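Local coordinates for kinesin-like protein KAR3 (Saccharomyces cerevisiae, PDB 1F9V) that probably hydrolyses ATP to drive movement along microtubules, as a kinesin-family motor whose P-loop-type motor domain here holds ADP and magnesium, at residues I117-N122 / E187-V192; M40-I45 / E327-L332; I145-R150 / N180-K185; I167-E172 / L302-T307; N17-D22 / S319-H324. The protein carries 2 engineered substitutions. All coordinates share one frame; numbering follows the deposited sequence.

Contact 1 (I117-N122 / E187-V192)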
# COMPACT_ATOMS: atom_id res chain seq x y z
N ILE A 117 -9.96 10.74 9.07
CA ILE A 117 -9.26 11.02 10.33
C ILE A 117 -9.75 12.32 10.97
O ILE A 117 -9.95 12.38 12.18
CB ILE A 117 -7.73 11.10 10.10
CG1 ILE A 117 -7.16 9.68 9.97
CG2 ILE A 117 -7.06 11.81 11.27
CD1 ILE A 117 -5.75 9.63 9.39
N PHE A 118 -9.95 13.36 10.16
CA PHE A 118 -10.41 14.63 10.70
C PHE A 118 -11.85 14.53 11.20
O PHE A 118 -12.23 15.21 12.15
CB PHE A 118 -10.25 15.73 9.66
CG PHE A 118 -8.90 16.41 9.72
CD1 PHE A 118 -8.56 17.20 10.81
CD2 PHE A 118 -7.97 16.22 8.71
CE1 PHE A 118 -7.31 17.80 10.90
CE2 PHE A 118 -6.71 16.81 8.79
CZ PHE A 118 -6.38 17.60 9.89
N ASN A 119 -12.66 13.68 10.56
CA ASN A 119 -14.04 13.51 11.01
C ASN A 119 -13.99 12.89 12.40
O ASN A 119 -14.75 13.25 13.29
CB ASN A 119 -14.82 12.58 10.07
CG ASN A 119 -15.17 13.23 8.75
OD1 ASN A 119 -15.14 14.46 8.62
ND2 ASN A 119 -15.49 12.40 7.75
N TRP A 120 -13.06 11.96 12.57
CA TRP A 120 -12.89 11.28 13.85
C TRP A 120 -12.29 12.22 14.89
O TRP A 120 -12.67 12.18 16.06
CB TRP A 120 -11.98 10.07 13.68
CG TRP A 120 -12.73 8.81 13.51
CD1 TRP A 120 -12.83 8.05 12.38
CD2 TRP A 120 -13.51 8.14 14.51
NE1 TRP A 120 -13.62 6.95 12.61
CE2 TRP A 120 -14.05 6.98 13.91
CE3 TRP A 120 -13.80 8.40 15.85
CZ2 TRP A 120 -14.87 6.09 14.60
CZ3 TRP A 120 -14.62 7.51 16.55
CH2 TRP A 120 -15.14 6.37 15.92
N ILE A 121 -11.35 13.06 14.45
CA ILE A 121 -10.70 14.01 15.35
C ILE A 121 -11.75 14.96 15.92
O ILE A 121 -11.75 15.25 17.11
CB ILE A 121 -9.60 14.81 14.60
CG1 ILE A 121 -8.36 13.91 14.39
CG2 ILE A 121 -9.23 16.06 15.40
CD1 ILE A 121 -7.25 14.56 13.60
N ASN A 122 -12.65 15.44 15.07
CA ASN A 122 -13.69 16.35 15.53
C ASN A 122 -14.59 15.63 16.52
O ASN A 122 -14.95 16.18 17.56
CB ASN A 122 -14.50 16.86 14.35
CG ASN A 122 -13.68 17.71 13.41
OD1 ASN A 122 -12.92 18.57 13.85
ND2 ASN A 122 -13.81 17.46 12.11
N GLU A 187 -4.06 21.16 9.35
CA GLU A 187 -5.05 21.65 10.30
C GLU A 187 -6.49 21.34 9.89
O GLU A 187 -7.41 21.45 10.70
CB GLU A 187 -4.88 23.15 10.51
CG GLU A 187 -3.43 23.59 10.55
CD GLU A 187 -3.17 24.69 11.56
OE1 GLU A 187 -2.94 25.85 11.13
OE2 GLU A 187 -3.21 24.41 12.78
N SER A 188 -6.67 20.97 8.63
CA SER A 188 -7.98 20.62 8.09
C SER A 188 -7.74 19.73 6.88
O SER A 188 -6.71 19.87 6.21
CB SER A 188 -8.76 21.88 7.69
OG SER A 188 -8.14 22.57 6.62
N GLU A 189 -8.67 18.83 6.60
CA GLU A 189 -8.53 17.91 5.48
C GLU A 189 -8.26 18.60 4.15
O GLU A 189 -7.61 18.03 3.27
CB GLU A 189 -9.79 17.03 5.35
CG GLU A 189 -11.10 17.79 5.45
CD GLU A 189 -11.99 17.26 6.55
OE1 GLU A 189 -12.32 16.05 6.52
OE2 GLU A 189 -12.36 18.05 7.45
N GLU A 190 -8.75 19.83 4.00
CA GLU A 190 -8.57 20.59 2.77
C GLU A 190 -7.12 20.98 2.47
O GLU A 190 -6.76 21.24 1.32
CB GLU A 190 -9.43 21.86 2.81
CG GLU A 190 -10.52 21.82 3.88
CD GLU A 190 -11.35 23.09 3.91
OE1 GLU A 190 -10.86 24.10 4.47
OE2 GLU A 190 -12.49 23.08 3.38
N MET A 191 -6.29 21.01 3.51
CA MET A 191 -4.89 21.39 3.33
C MET A 191 -4.04 20.35 2.60
O MET A 191 -3.00 20.69 2.05
CB MET A 191 -4.26 21.71 4.69
CG MET A 191 -4.20 23.21 4.97
SD MET A 191 -3.99 23.58 6.73
CE MET A 191 -2.36 22.90 7.04
N VAL A 192 -4.49 19.10 2.59
CA VAL A 192 -3.74 18.05 1.89
C VAL A 192 -3.61 18.41 0.42
O VAL A 192 -2.74 17.91 -0.29
CB VAL A 192 -4.43 16.67 2.00
CG1 VAL A 192 -5.79 16.71 1.32
CG2 VAL A 192 -3.55 15.60 1.37
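On helix 109-124, Phe118 lays its ring against the backbone of Glu187, Ser188 and Glu189, in the turn that follows strand 184-185. Ser188 C sits 3.6 Å above the ring plane, offset toward the rim, and on that face Glu189 N comes within 3.4 Å of Phe118 CD2. Farther along the ring, Phe118 CZ is 3.6 Å from Ser188 N, while Glu187 O approaches CE1 obliquely. This is packing of a helix against a connection: the turn leads into helix 192-199, with Met191 N bonded to Ser188 O at 3.0 Å, and Phe118 also touches Val133 of strand 130-141. The Glu189 chain starts with CG between the backbone N and the carbonyl carbon (chi1 46°) and bends at chi2. Its carboxylate ends beside the helix, Glu189 OE1 and OE2 each 3.8 Å from Phe118 CB. Asn119 crosses that side chain at about a right angle, with Asn119 OD1 3.9 Å from Glu189 OE1, an approach of two oxygens without a hydrogen bond.

Contact 2 (M40-I45 / E327-L332); sequences MEVTKI and ETLNSL
Val42 fits between Leu329 and Leu332, one methyl branch turned to each. Its CG1, anti to the backbone N (chi1 177°), meets Leu329 CD2 at 3.6 Å, and its CG2 meets Leu332 CD1 at 3.7 Å. The helix side chains are thus two bumps with the valine wedged in the hollow between them. Val42 and Leu329 run alongside one another, pointing opposite ways, whereas Met40 and Leu332 meet tip to tip, with Met40 CE 3.8 Å from Leu332 CD1. Met40 SD lies 3.9 Å from Leu332 CD2, which places the thioether end against both leucine methyls. At the other end of the strand, the aliphatic part of Lys44 borders Leu329, CD to CD1 at 4.0 Å, while Lys44 NZ bonds to Asn326 OD1. An alanine in place of Leu329 would probably open a gap beside Val42 CG1 and take away the methyl that borders Lys44 CD. No hydrogen bond crosses the contact. The axes of strand 40-44 and helix 327-332 approach to 10.3 Å, with their directions 146° apart. Strand 38-44 is the middle member of a three-stranded antiparallel sheet, and helix 325-338 packs over it: Leu332 also touches Phe54 of strand 51-56, Val42 touches Ile325, and Thr328 and Ser331 reach Ile318 of strand 311-318.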
# COMPACT_ATOMS: atom_id res chain seq x y z
N MET A 40 -11.17 -16.26 -5.96
CA MET A 40 -11.21 -15.94 -7.38
C MET A 40 -10.46 -17.03 -8.15
O MET A 40 -9.63 -17.75 -7.59
CB MET A 40 -10.58 -14.57 -7.64
CG MET A 40 -9.08 -14.50 -7.37
SD MET A 40 -8.44 -12.80 -7.44
CE MET A 40 -8.45 -12.53 -9.22
N GLU A 41 -10.77 -17.13 -9.44
CA GLU A 41 -10.14 -18.11 -10.32
C GLU A 41 -9.69 -17.43 -11.59
O GLU A 41 -10.41 -16.62 -12.17
CB GLU A 41 -11.12 -19.23 -10.67
CG GLU A 41 -11.41 -20.17 -9.51
CD GLU A 41 -12.59 -21.08 -9.79
OE1 GLU A 41 -13.02 -21.15 -10.96
OE2 GLU A 41 -13.08 -21.73 -8.85
N VAL A 42 -8.47 -17.76 -12.02
CA VAL A 42 -7.91 -17.17 -13.23
C VAL A 42 -7.55 -18.30 -14.18
O VAL A 42 -6.87 -19.25 -13.79
CB VAL A 42 -6.64 -16.34 -12.91
CG1 VAL A 42 -6.03 -15.80 -14.20
CG2 VAL A 42 -6.98 -15.20 -11.97
N THR A 43 -8.00 -18.19 -15.42
CA THR A 43 -7.72 -19.21 -16.42
C THR A 43 -7.26 -18.59 -17.73
O THR A 43 -7.81 -17.58 -18.18
CB THR A 43 -8.97 -20.05 -16.71
OG1 THR A 43 -9.55 -20.50 -15.49
CG2 THR A 43 -8.60 -21.26 -17.56
N LYS A 44 -6.24 -19.19 -18.34
CA LYS A 44 -5.73 -18.72 -19.63
C LYS A 44 -6.34 -19.63 -20.69
O LYS A 44 -6.36 -20.86 -20.52
CB LYS A 44 -4.20 -18.81 -19.66
CG LYS A 44 -3.51 -17.69 -18.88
CD LYS A 44 -2.00 -17.85 -18.88
CE LYS A 44 -1.45 -17.97 -20.30
NZ LYS A 44 -0.67 -16.78 -20.73
N ILE A 45 -6.85 -19.04 -21.76
CA ILE A 45 -7.50 -19.79 -22.83
C ILE A 45 -6.63 -20.88 -23.47
O ILE A 45 -7.15 -21.91 -23.92
CB ILE A 45 -8.02 -18.84 -23.94
CG1 ILE A 45 -9.12 -19.53 -24.75
CG2 ILE A 45 -6.89 -18.41 -24.86
CD1 ILE A 45 -9.76 -18.64 -25.79
N GLU A 327 1.16 -10.91 -16.17
CA GLU A 327 1.60 -10.06 -15.06
C GLU A 327 0.57 -10.14 -13.95
O GLU A 327 0.92 -10.03 -12.77
CB GLU A 327 1.76 -8.62 -15.53
CG GLU A 327 3.09 -8.31 -16.18
CD GLU A 327 4.30 -8.67 -15.31
OE1 GLU A 327 4.14 -8.89 -14.09
OE2 GLU A 327 5.41 -8.72 -15.87
N THR A 328 -0.69 -10.32 -14.32
CA THR A 328 -1.75 -10.43 -13.33
C THR A 328 -1.49 -11.67 -12.48
O THR A 328 -1.62 -11.64 -11.26
CB THR A 328 -3.13 -10.54 -14.00
OG1 THR A 328 -3.52 -9.26 -14.50
CG2 THR A 328 -4.18 -11.02 -12.99
N LEU A 329 -1.13 -12.77 -13.13
CA LEU A 329 -0.84 -14.00 -12.40
C LEU A 329 0.38 -13.79 -11.51
O LEU A 329 0.45 -14.33 -10.40
CB LEU A 329 -0.63 -15.16 -13.38
CG LEU A 329 -1.96 -15.74 -13.90
CD1 LEU A 329 -1.69 -16.73 -15.02
CD2 LEU A 329 -2.74 -16.40 -12.77
N ASN A 330 1.34 -13.00 -11.98
CA ASN A 330 2.53 -12.72 -11.18
C ASN A 330 2.12 -11.96 -9.92
O ASN A 330 2.53 -12.30 -8.81
CB ASN A 330 3.52 -11.87 -11.99
CG ASN A 330 4.33 -12.69 -12.99
OD1 ASN A 330 4.43 -13.92 -12.88
ND2 ASN A 330 4.91 -12.02 -13.97
N SER A 331 1.28 -10.94 -10.10
CA SER A 331 0.80 -10.12 -8.98
C SER A 331 0.00 -10.93 -7.96
O SER A 331 0.13 -10.73 -6.76
CB SER A 331 -0.06 -8.96 -9.50
OG SER A 331 0.71 -8.01 -10.20
N LEU A 332 -0.83 -11.85 -8.44
CA LEU A 332 -1.64 -12.67 -7.55
C LEU A 332 -0.76 -13.65 -6.79
O LEU A 332 -1.05 -14.01 -5.65
CB LEU A 332 -2.73 -13.41 -8.34
CG LEU A 332 -3.84 -12.50 -8.87
CD1 LEU A 332 -4.74 -13.26 -9.83
CD2 LEU A 332 -4.65 -11.95 -7.70

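Contact 3 (I145-R150 / N180-K185)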
# COMPACT_ATOMS: atom_id res chain seq x y z
N ILE A 145 16.20 8.22 -0.98
CA ILE A 145 15.02 8.95 -0.57
C ILE A 145 15.03 10.35 -1.17
O ILE A 145 16.07 11.02 -1.19
CB ILE A 145 14.96 9.08 0.98
CG1 ILE A 145 14.64 7.71 1.59
CG2 ILE A 145 13.91 10.12 1.38
CD1 ILE A 145 14.76 7.67 3.11
N VAL A 146 13.88 10.77 -1.69
CA VAL A 146 13.72 12.08 -2.28
C VAL A 146 12.52 12.74 -1.60
O VAL A 146 11.48 12.11 -1.41
CB VAL A 146 13.44 12.00 -3.81
CG1 VAL A 146 13.10 13.38 -4.35
CG2 VAL A 146 14.65 11.44 -4.53
N ASP A 147 12.68 14.00 -1.22
CA ASP A 147 11.61 14.75 -0.56
C ASP A 147 10.78 15.42 -1.66
O ASP A 147 11.25 16.32 -2.34
CB ASP A 147 12.23 15.81 0.36
CG ASP A 147 11.20 16.67 1.06
OD1 ASP A 147 9.99 16.38 0.95
OD2 ASP A 147 11.61 17.65 1.72
N LEU A 148 9.54 14.96 -1.82
CA LEU A 148 8.65 15.49 -2.85
C LEU A 148 8.08 16.86 -2.49
O LEU A 148 7.57 17.57 -3.36
CB LEU A 148 7.49 14.52 -3.12
CG LEU A 148 7.86 13.08 -3.52
CD1 LEU A 148 6.59 12.25 -3.73
CD2 LEU A 148 8.70 13.10 -4.78
N LEU A 149 8.18 17.23 -1.22
CA LEU A 149 7.68 18.52 -0.76
C LEU A 149 8.80 19.54 -0.61
O LEU A 149 8.59 20.61 -0.03
CB LEU A 149 6.95 18.35 0.58
CG LEU A 149 5.85 17.29 0.64
CD1 LEU A 149 5.18 17.33 1.99
CD2 LEU A 149 4.83 17.55 -0.46
N ARG A 150 9.98 19.22 -1.12
CA ARG A 150 11.12 20.12 -1.00
C ARG A 150 10.85 21.45 -1.68
O ARG A 150 10.36 21.50 -2.81
CB ARG A 150 12.37 19.47 -1.60
CG ARG A 150 12.47 19.53 -3.13
CD ARG A 150 13.18 20.81 -3.57
NE ARG A 150 13.52 20.81 -4.99
CZ ARG A 150 14.46 21.59 -5.54
NH1 ARG A 150 15.14 22.44 -4.78
NH2 ARG A 150 14.71 21.52 -6.84
N ASN A 180 16.33 16.29 7.11
CA ASN A 180 16.16 17.23 6.00
C ASN A 180 14.99 16.93 5.08
O ASN A 180 15.06 17.20 3.88
CB ASN A 180 17.45 17.31 5.20
CG ASN A 180 18.63 17.72 6.06
OD1 ASN A 180 18.55 18.69 6.83
ND2 ASN A 180 19.73 16.98 5.95
N VAL A 181 13.91 16.38 5.63
CA VAL A 181 12.72 16.08 4.86
C VAL A 181 11.61 16.98 5.36
O VAL A 181 11.29 16.99 6.55
CB VAL A 181 12.27 14.62 5.02
CG1 VAL A 181 10.83 14.45 4.53
CG2 VAL A 181 13.22 13.70 4.26
N THR A 182 11.02 17.74 4.44
CA THR A 182 9.95 18.65 4.79
C THR A 182 8.76 17.97 5.45
O THR A 182 8.27 16.94 4.97
CB THR A 182 9.43 19.38 3.53
OG1 THR A 182 10.53 20.00 2.86
CG2 THR A 182 8.41 20.44 3.90
N SER A 183 8.30 18.53 6.56
CA SER A 183 7.12 18.00 7.24
C SER A 183 6.12 19.15 7.29
O SER A 183 6.50 20.30 7.51
CB SER A 183 7.44 17.52 8.65
OG SER A 183 6.31 16.85 9.20
N CYS A 184 4.85 18.83 7.07
CA CYS A 184 3.81 19.85 7.04
C CYS A 184 2.66 19.57 7.99
O CYS A 184 2.23 18.43 8.15
CB CYS A 184 3.26 19.99 5.62
SG CYS A 184 4.51 20.36 4.38
N LYS A 185 2.16 20.64 8.61
CA LYS A 185 1.03 20.52 9.51
C LYS A 185 -0.23 20.42 8.64
O LYS A 185 -0.28 20.98 7.55
CB LYS A 185 0.91 21.76 10.39
CG LYS A 185 1.88 21.82 11.55
CD LYS A 185 1.59 23.03 12.42
CE LYS A 185 2.51 23.11 13.62
NZ LYS A 185 1.95 24.03 14.65
O HOH W 1 8.04 15.55 2.61
O HOH W 2 14.07 18.65 1.72
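An Asx turn at the end of strand 144-147 presents the Asp147 carboxylate to Thr182. Asp147 OD2 accepts twice from that one residue: from Thr182 OG1 at 2.8 Å through its syn lone pair, and from Thr182 N, also at 2.8 Å, from 50° above the carboxylate plane and nearly straight (171°). Asp147 OD1 takes Leu149 N at 3.0 Å, which closes the Asx turn. CG, anti to the backbone N (chi1 178°), is directed to the 180-185 segment, and bonds to both oxygens restrain the carboxylate's rotation. Two waters extend the grip: one bridges Asp147 OD1 and Thr182 O, the other donates to Asp147 OD2 and Asn180 O. Beside this polar group, Leu149 CB lies 4.0 Å from Thr182 CB and Leu149 CD1 3.9 Å from Cys184 SG; both Leu149 and Cys184 also touch Ile195 of helix 192-199. The Asx turn lies inside a type I beta turn, Asp147 to Arg150, and through Asp147 it binds the segment leading into strand 184-185; that strand and strand 144-147 both pair antiparallel with strand 130-141.

Contact 4 (I167-E172 / L302-T307); sequences IRHDQE and LQYSLT
The carbonyl oxygen of the Gln303 amide sits over the face of the His169 ring, OE1 3.3 Å above the plane and over its centre. The approach is a stack: amide and imidazole planes lie 16° apart, and no hydrogen bond joins the two groups. Gln303 CG makes an off-centre CH-pi contact, 4.2 Å from the His169 ring centroid; from CG the chain runs extended (chi2 180°), which carries CD on across the ring. On the opposite face lies Ile167 CG2, 3.5 Å above the plane. His169 belongs to strand 167-170, which forms a two-stranded antiparallel hairpin with strand 175-178, and its ND1 bonds to Thr176 OG1 of the partner strand. As in other kinesins, the hairpin and helix 297-306 probably belong to the microtubule-binding side. An alanine in place of His169 would probably leave the Gln303 amide without its stacking surface and Thr176 OG1 without its histidine partner. Tyr304 meets the histidine obliquely, ring planes 73° apart, with Tyr304 CE2 3.7 Å from His169 CB. Its hydroxyl reaches the hairpin's turn, Tyr304 OH coming within 3.3 Å of Gln171 CA, where Glu172 N bonds to Asp170 OD2 in an Asx turn.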
# COMPACT_ATOMS: atom_id res chain seq x y z
N ILE A 167 18.03 8.13 7.72
CA ILE A 167 16.97 7.54 8.51
C ILE A 167 17.42 7.50 9.97
O ILE A 167 18.51 7.02 10.29
CB ILE A 167 16.67 6.10 8.03
CG1 ILE A 167 15.99 6.14 6.66
CG2 ILE A 167 15.79 5.39 9.04
CD1 ILE A 167 15.75 4.76 6.05
N ARG A 168 16.57 8.02 10.86
CA ARG A 168 16.86 8.06 12.28
C ARG A 168 15.83 7.27 13.06
O ARG A 168 14.71 7.73 13.27
CB ARG A 168 16.87 9.50 12.80
CG ARG A 168 17.94 10.38 12.20
CD ARG A 168 19.11 10.57 13.15
NE ARG A 168 19.98 11.65 12.70
CZ ARG A 168 20.98 11.49 11.83
NH1 ARG A 168 21.23 10.30 11.32
NH2 ARG A 168 21.72 12.53 11.46
N HIS A 169 16.20 6.07 13.47
CA HIS A 169 15.30 5.23 14.24
C HIS A 169 15.53 5.52 15.72
O HIS A 169 16.67 5.46 16.21
CB HIS A 169 15.60 3.75 13.99
CG HIS A 169 15.22 3.28 12.63
ND1 HIS A 169 13.96 3.47 12.09
CD2 HIS A 169 15.92 2.58 11.70
CE1 HIS A 169 13.90 2.91 10.90
NE2 HIS A 169 15.08 2.36 10.64
N ASP A 170 14.46 5.86 16.43
CA ASP A 170 14.51 6.12 17.86
C ASP A 170 14.02 4.85 18.53
O ASP A 170 12.82 4.64 18.69
CB ASP A 170 13.59 7.30 18.22
CG ASP A 170 13.77 7.77 19.66
OD1 ASP A 170 13.54 8.97 19.91
OD2 ASP A 170 14.14 6.96 20.54
N GLN A 171 14.95 3.99 18.92
CA GLN A 171 14.62 2.72 19.55
C GLN A 171 13.83 2.91 20.84
O GLN A 171 13.18 1.97 21.32
CB GLN A 171 15.91 1.93 19.84
CG GLN A 171 17.05 2.19 18.85
CD GLN A 171 18.00 3.29 19.32
OE1 GLN A 171 17.76 4.48 19.08
NE2 GLN A 171 19.07 2.89 19.99
N GLU A 172 13.87 4.11 21.39
CA GLU A 172 13.16 4.42 22.63
C GLU A 172 11.66 4.49 22.40
O GLU A 172 10.89 3.70 22.97
CB GLU A 172 13.66 5.75 23.21
CG GLU A 172 12.60 6.58 23.92
CD GLU A 172 12.71 6.49 25.43
OE1 GLU A 172 11.67 6.24 26.09
OE2 GLU A 172 13.82 6.67 25.95
N LEU A 302 10.44 1.68 7.19
CA LEU A 302 9.17 1.36 7.82
C LEU A 302 9.13 0.28 8.89
O LEU A 302 8.06 -0.10 9.34
CB LEU A 302 8.15 0.98 6.73
CG LEU A 302 7.94 2.02 5.63
CD1 LEU A 302 7.02 1.45 4.54
CD2 LEU A 302 7.35 3.29 6.24
N GLN A 303 10.29 -0.22 9.30
CA GLN A 303 10.33 -1.29 10.28
C GLN A 303 9.46 -1.14 11.53
O GLN A 303 8.84 -2.11 11.96
CB GLN A 303 11.79 -1.57 10.69
CG GLN A 303 12.43 -0.49 11.54
CD GLN A 303 13.86 -0.83 11.91
OE1 GLN A 303 14.44 -0.25 12.83
NE2 GLN A 303 14.44 -1.78 11.18
N TYR A 304 9.41 0.05 12.13
CA TYR A 304 8.59 0.24 13.32
C TYR A 304 7.08 0.25 13.03
O TYR A 304 6.27 0.04 13.93
CB TYR A 304 8.98 1.54 14.04
CG TYR A 304 10.32 1.49 14.73
CD1 TYR A 304 10.80 0.30 15.30
CD2 TYR A 304 11.13 2.62 14.82
CE1 TYR A 304 12.04 0.25 15.94
CE2 TYR A 304 12.37 2.59 15.46
CZ TYR A 304 12.82 1.40 16.02
OH TYR A 304 14.04 1.36 16.65
N SER A 305 6.72 0.50 11.77
CA SER A 305 5.31 0.53 11.38
C SER A 305 4.90 -0.83 10.81
O SER A 305 3.76 -1.03 10.41
CB SER A 305 5.07 1.63 10.34
OG SER A 305 4.97 2.91 10.95
N LEU A 306 5.85 -1.77 10.80
CA LEU A 306 5.60 -3.11 10.29
C LEU A 306 5.66 -4.13 11.41
O LEU A 306 5.24 -5.28 11.25
CB LEU A 306 6.64 -3.47 9.23
CG LEU A 306 6.51 -2.77 7.87
CD1 LEU A 306 7.72 -3.07 7.01
CD2 LEU A 306 5.24 -3.24 7.18
N THR A 307 6.17 -3.72 12.56
CA THR A 307 6.30 -4.62 13.70
C THR A 307 5.42 -4.21 14.86
O THR A 307 4.71 -3.21 14.79
CB THR A 307 7.76 -4.69 14.17
OG1 THR A 307 8.25 -3.36 14.39
CG2 THR A 307 8.62 -5.36 13.10

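Contact 5 (N17-D22 / S319-H324)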
# COMPACT_ATOMS: atom_id res chain seq x y z
N ASN A 17 -12.83 -0.92 -25.63
CA ASN A 17 -12.51 -0.96 -27.07
C ASN A 17 -11.00 -1.14 -27.27
O ASN A 17 -10.52 -1.70 -28.28
CB ASN A 17 -13.03 0.32 -27.77
CG ASN A 17 -14.51 0.53 -27.58
OD1 ASN A 17 -15.28 -0.45 -27.50
ND2 ASN A 17 -14.91 1.79 -27.44
N LEU A 18 -10.24 -0.65 -26.31
CA LEU A 18 -8.78 -0.80 -26.35
C LEU A 18 -8.29 -2.07 -25.65
O LEU A 18 -7.19 -2.55 -25.94
CB LEU A 18 -8.10 0.42 -25.72
CG LEU A 18 -9.02 1.51 -25.19
CD1 LEU A 18 -8.28 2.32 -24.14
CD2 LEU A 18 -9.48 2.38 -26.35
N GLU A 19 -9.10 -2.61 -24.74
CA GLU A 19 -8.75 -3.83 -24.03
C GLU A 19 -9.84 -4.87 -24.22
O GLU A 19 -10.94 -4.54 -24.68
CB GLU A 19 -8.58 -3.54 -22.53
CG GLU A 19 -7.19 -3.07 -22.14
CD GLU A 19 -7.11 -2.60 -20.70
OE1 GLU A 19 -6.12 -1.93 -20.37
OE2 GLU A 19 -8.03 -2.91 -19.91
N ASN A 20 -9.55 -6.11 -23.87
CA ASN A 20 -10.54 -7.18 -23.99
C ASN A 20 -10.10 -8.38 -23.16
O ASN A 20 -8.95 -8.48 -22.76
CB ASN A 20 -10.73 -7.59 -25.45
CG ASN A 20 -9.54 -8.34 -26.01
OD1 ASN A 20 -9.21 -9.44 -25.56
ND2 ASN A 20 -8.90 -7.75 -27.01
N SER A 21 -11.04 -9.29 -22.91
CA SER A 21 -10.76 -10.49 -22.14
C SER A 21 -11.02 -11.72 -23.01
O SER A 21 -11.48 -12.76 -22.53
CB SER A 21 -11.65 -10.52 -20.89
OG SER A 21 -11.35 -11.65 -20.09
N ASP A 22 -10.72 -11.59 -24.30
CA ASP A 22 -10.93 -12.66 -25.28
C ASP A 22 -10.16 -13.96 -25.03
O ASP A 22 -10.63 -15.03 -25.41
CB ASP A 22 -10.54 -12.17 -26.68
CG ASP A 22 -11.48 -11.11 -27.22
OD1 ASP A 22 -12.56 -10.88 -26.63
OD2 ASP A 22 -11.13 -10.51 -28.25
N SER A 319 -5.20 -5.75 -13.66
CA SER A 319 -6.00 -5.40 -14.82
C SER A 319 -6.89 -6.61 -15.12
O SER A 319 -6.52 -7.74 -14.83
CB SER A 319 -5.10 -5.12 -16.02
OG SER A 319 -5.76 -5.41 -17.24
N PRO A 320 -8.09 -6.38 -15.68
CA PRO A 320 -8.99 -7.50 -16.00
C PRO A 320 -8.74 -8.05 -17.41
O PRO A 320 -9.32 -9.07 -17.79
CB PRO A 320 -10.36 -6.87 -15.91
CG PRO A 320 -10.12 -5.46 -16.43
CD PRO A 320 -8.70 -5.08 -16.02
N SER A 321 -7.88 -7.38 -18.17
CA SER A 321 -7.61 -7.75 -19.55
C SER A 321 -6.59 -8.84 -19.86
O SER A 321 -5.62 -9.03 -19.14
CB SER A 321 -7.28 -6.48 -20.33
OG SER A 321 -8.29 -5.51 -20.09
N SER A 322 -6.84 -9.53 -20.97
CA SER A 322 -6.01 -10.65 -21.44
C SER A 322 -4.57 -10.31 -21.75
O SER A 322 -3.68 -11.13 -21.51
CB SER A 322 -6.64 -11.30 -22.68
OG SER A 322 -7.93 -11.79 -22.39
N SER A 323 -4.32 -9.13 -22.31
CA SER A 323 -2.95 -8.75 -22.65
C SER A 323 -2.06 -8.67 -21.41
O SER A 323 -0.84 -8.73 -21.51
CB SER A 323 -2.93 -7.41 -23.39
OG SER A 323 -3.42 -6.36 -22.56
N HIS A 324 -2.68 -8.53 -20.24
CA HIS A 324 -1.94 -8.42 -18.99
C HIS A 324 -2.04 -9.65 -18.11
O HIS A 324 -1.55 -9.64 -16.98
CB HIS A 324 -2.46 -7.23 -18.18
CG HIS A 324 -2.53 -5.95 -18.95
ND1 HIS A 324 -3.71 -5.27 -19.14
CD2 HIS A 324 -1.56 -5.21 -19.53
CE1 HIS A 324 -3.46 -4.15 -19.81
NE2 HIS A 324 -2.17 -4.09 -20.06
O HOH W 3 -6.33 -6.68 -23.61
O HOH W 4 -9.34 -11.81 -18.30
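Glu19 reaches across to Ser321, and its CB already lies 3.1 Å from Ser321 OG. Next, Glu19 CG, anti to the carbonyl carbon (chi1 -86°), stays 3.4 Å from Ser321 OG. Glu19 CD, carried on by the extended chain (chi2 172°), is 3.2 Å from Ser321 OG. At the tip the carboxylate divides its oxygens. Glu19 OE2 accepts from Ser321 OG at 2.6 Å, from above the carboxylate plane, and also bonds to Leu15 N. Glu19 OE1 forms a salt bridge with Arg12 NH2, of the ADP pocket, and stands at the edge of the His324 ring, in its plane, 3.5 Å from CE1. The carboxylate and imidazole planes are 83° apart. The ring is also tied through His324 ND1 to Ser319 OG at 2.8 Å, and that same OG accepts from Ser321 N in an ST turn. Backbone joins backbone at Ser322 N, which donates to Asn20 O at 3.0 Å, and a water links Pro320 O with Ser21 OG, which also bonds to Ser24 O. The two loops thus meet where one runs from strand 4-11 to strand 24-28 and the other from strand 311-318 to helix 325-338, with His324 at the N-cap position.

All five contacts lie within one motor domain and fall into two groups. Contacts 2 and 5, with centres 12 Å apart, touch and alternate along the chain: 17-22 and 40-45 come first, 319-324 and 327-332 last. Together they join the N-terminal loop and three-stranded sheet to the loop and helix 325-338 near the C-terminal end, close to the nucleotide at contact 5. Contacts 1, 3 and 4 lie across the chain's centre from contact 2, their centres 35 to 39 Å from it. Contact 3 touches both others, its centre 20 Å from contact 1 and 18 Å from contact 4; it is nested within contact 1's loop and alternates with contact 4. Contacts 1 and 3 border strand 130-141; contact 4 joins the hairpin to helix 297-306.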